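Local coordinates for periplasmic protein (Legionella pneumophila subsp. pneumophila, PDB 4FGQ), which is a calcium-binding periplasmic protease, probably a cysteine proteinase of the transglutaminase-like family, at residues E131-I136 / I144-A149. Sequence-based numbering, arbitrary orientation.
Sequences ESEPLI and ILKASA
Glu133 reaches across to Ser148, where its OE2 accepts a hydrogen bond from the backbone N of Ser148 at 2.7 Å, arriving nearly in line with the carboxylate C-O bond. Ser148 OG lies 2.4 Å from Glu133 OE2, too close for a normal hydrogen bond, and this second contact is best taken as doubtful. Glutamate suits the place: CG is anti to the backbone N (chi1 -179°), the chain beyond it is extended, and its length brings a carboxylate acceptor to the N-H of Ser148 in the short 3-10 turn 147-149. Ser148 OG lies between its own backbone N and carbonyl carbon (chi1 59°), which puts it near Glu133 OE2. Lys146 passes at about a right angle to the Glu133 chain, with its CD 3.6 Å from Glu133 OE1. Its NZ stays 4.7 Å from Glu133 OE2, and any attraction between these opposite charges is probably modest.

Backbone bonds join the antiparallel strands of a beta hairpin. Ile136 N donates to Leu145 O (2.8 Å), and beyond the paired residues Ala147 N donates to Pro134 O (2.9 Å). Proline has no N-H to give, but its carbonyl still serves. A water accepts weakly from Leu145 N and donates to Ile136 O, bridging the two residues of the hydrogen-bonded pair.

Leu135 and Lys146 share one face of the sheet, Ile136 and Leu145 the other. Leu135 CD2 lies 3.5 Å from Lys146 CG, aliphatic carbon on aliphatic carbon. Next to these pairs, Leu135 CB meets Ile144 CG2, and the small Ala147 CB fits against the Pro134 ring at CG and CD.

Strand 145-146 forms one edge of the antiparallel sheet, and strand 135-137 links it to strand 119-126, where the backbone of Leu135 hydrogen-bonds to that of Phe126 and buried Ile136 packs on Val123 and Ser125. The Ile144 side chain touches Leu47, Glu48 and Asn51 of helix 43-55.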
loop_
_atom_site.group_PDB
_atom_site.type_symbol
_atom_site.label_atom_id
_atom_site.label_comp_id
_atom_site.label_asym_id
_atom_site.label_seq_id
_atom_site.Cartn_x
_atom_site.Cartn_y
_atom_site.Cartn_z
ATOM N N GLU A 131 -17.787 7.675 6.854
ATOM C CA GLU A 131 -18.091 9.085 7.066
ATOM C C GLU A 131 -17.025 9.741 7.946
ATOM O O GLU A 131 -17.056 10.950 8.181
ATOM C CB GLU A 131 -19.480 9.238 7.703
ATOM C CG GLU A 131 -20.640 8.714 6.852
ATOM C CD GLU A 131 -20.730 7.190 6.800
ATOM O OE1 GLU A 131 -21.154 6.660 5.750
ATOM O OE2 GLU A 131 -20.384 6.524 7.804
ATOM N N SER A 132 -16.072 8.941 8.416
ATOM C CA SER A 132 -15.064 9.415 9.348
ATOM C C SER A 132 -13.887 10.006 8.596
ATOM O O SER A 132 -13.638 9.680 7.435
ATOM C CB SER A 132 -14.589 8.278 10.284
ATOM O OG SER A 132 -15.622 7.888 11.164
ATOM N N GLU A 133 -13.173 10.898 9.267
ATOM C CA GLU A 133 -11.938 11.436 8.743
ATOM C C GLU A 133 -10.904 10.309 8.645
ATOM O O GLU A 133 -10.680 9.597 9.623
ATOM C CB GLU A 133 -11.448 12.495 9.716
ATOM C CG GLU A 133 -10.182 13.173 9.314
ATOM C CD GLU A 133 -9.844 14.316 10.239
ATOM O OE1 GLU A 133 -10.489 14.467 11.302
ATOM O OE2 GLU A 133 -8.924 15.065 9.900
ATOM N N PRO A 134 -10.274 10.138 7.470
ATOM C CA PRO A 134 -9.357 9.004 7.323
ATOM C C PRO A 134 -7.985 9.259 7.934
ATOM O O PRO A 134 -7.602 10.418 8.121
ATOM C CB PRO A 134 -9.236 8.839 5.804
ATOM C CG PRO A 134 -9.492 10.216 5.262
ATOM C CD PRO A 134 -10.496 10.845 6.195
ATOM N N LEU A 135 -7.293 8.176 8.273
ATOM C CA LEU A 135 -5.926 8.225 8.780
ATOM C C LEU A 135 -5.004 7.923 7.608
ATOM O O LEU A 135 -5.289 7.027 6.806
ATOM C CB LEU A 135 -5.756 7.183 9.874
ATOM C CG LEU A 135 -6.712 7.311 11.054
ATOM C CD1 LEU A 135 -6.304 6.330 12.162
ATOM C CD2 LEU A 135 -6.726 8.730 11.570
ATOM N N ILE A 136 -3.906 8.670 7.500
ATOM C CA ILE A 136 -3.042 8.590 6.333
ATOM C C ILE A 136 -1.767 7.792 6.606
ATOM O O ILE A 136 -0.947 8.167 7.455
ATOM C CB ILE A 136 -2.655 10.006 5.835
ATOM C CG1 ILE A 136 -3.902 10.859 5.558
ATOM C CG2 ILE A 136 -1.785 9.895 4.602
ATOM C CD1 ILE A 136 -4.799 10.308 4.468
ATOM N N ILE A 144 1.184 8.073 11.470
ATOM C CA ILE A 144 -0.146 7.966 10.885
ATOM C C ILE A 144 -0.971 9.131 11.441
ATOM O O ILE A 144 -1.213 9.231 12.657
ATOM C CB ILE A 144 -0.788 6.607 11.226
ATOM C CG1 ILE A 144 0.022 5.476 10.572
ATOM C CG2 ILE A 144 -2.253 6.569 10.772
ATOM C CD1 ILE A 144 -0.444 4.069 10.977
ATOM N N LEU A 145 -1.403 10.014 10.544
ATOM C CA LEU A 145 -2.030 11.275 10.916
ATOM C C LEU A 145 -3.390 11.390 10.235
ATOM O O LEU A 145 -3.577 10.875 9.131
ATOM C CB LEU A 145 -1.144 12.455 10.473
ATOM C CG LEU A 145 0.190 12.578 11.219
ATOM C CD1 LEU A 145 1.128 13.568 10.530
ATOM C CD2 LEU A 145 -0.041 12.983 12.668
ATOM N N LYS A 146 -4.316 12.079 10.894
ATOM C CA LYS A 146 -5.631 12.347 10.324
ATOM C C LYS A 146 -5.512 13.217 9.085
ATOM O O LYS A 146 -4.569 13.999 8.953
ATOM C CB LYS A 146 -6.513 13.071 11.346
ATOM C CG LYS A 146 -7.207 12.159 12.342
ATOM C CD LYS A 146 -7.979 12.955 13.398
ATOM C CE LYS A 146 -7.045 13.620 14.412
ATOM N NZ LYS A 146 -6.558 14.955 13.971
ATOM N N ALA A 147 -6.484 13.108 8.184
ATOM C CA ALA A 147 -6.473 13.928 6.974
ATOM C C ALA A 147 -6.336 15.430 7.251
ATOM O O ALA A 147 -5.602 16.119 6.543
ATOM C CB ALA A 147 -7.711 13.655 6.122
ATOM N N SER A 148 -7.023 15.943 8.271
ATOM C CA SER A 148 -6.948 17.381 8.565
ATOM C C SER A 148 -5.574 17.789 9.084
ATOM O O SER A 148 -5.232 18.974 9.075
ATOM C CB SER A 148 -8.016 17.806 9.569
ATOM O OG SER A 148 -7.859 17.083 10.777
ATOM N N ALA A 149 -4.795 16.813 9.538
ATOM C CA ALA A 149 -3.420 17.068 9.975
ATOM C C ALA A 149 -2.443 16.880 8.815
ATOM O O ALA A 149 -1.221 16.937 8.999
ATOM C CB ALA A 149 -3.051 16.174 11.144
HETATM O O HOH W 1 0.498 10.622 7.749
#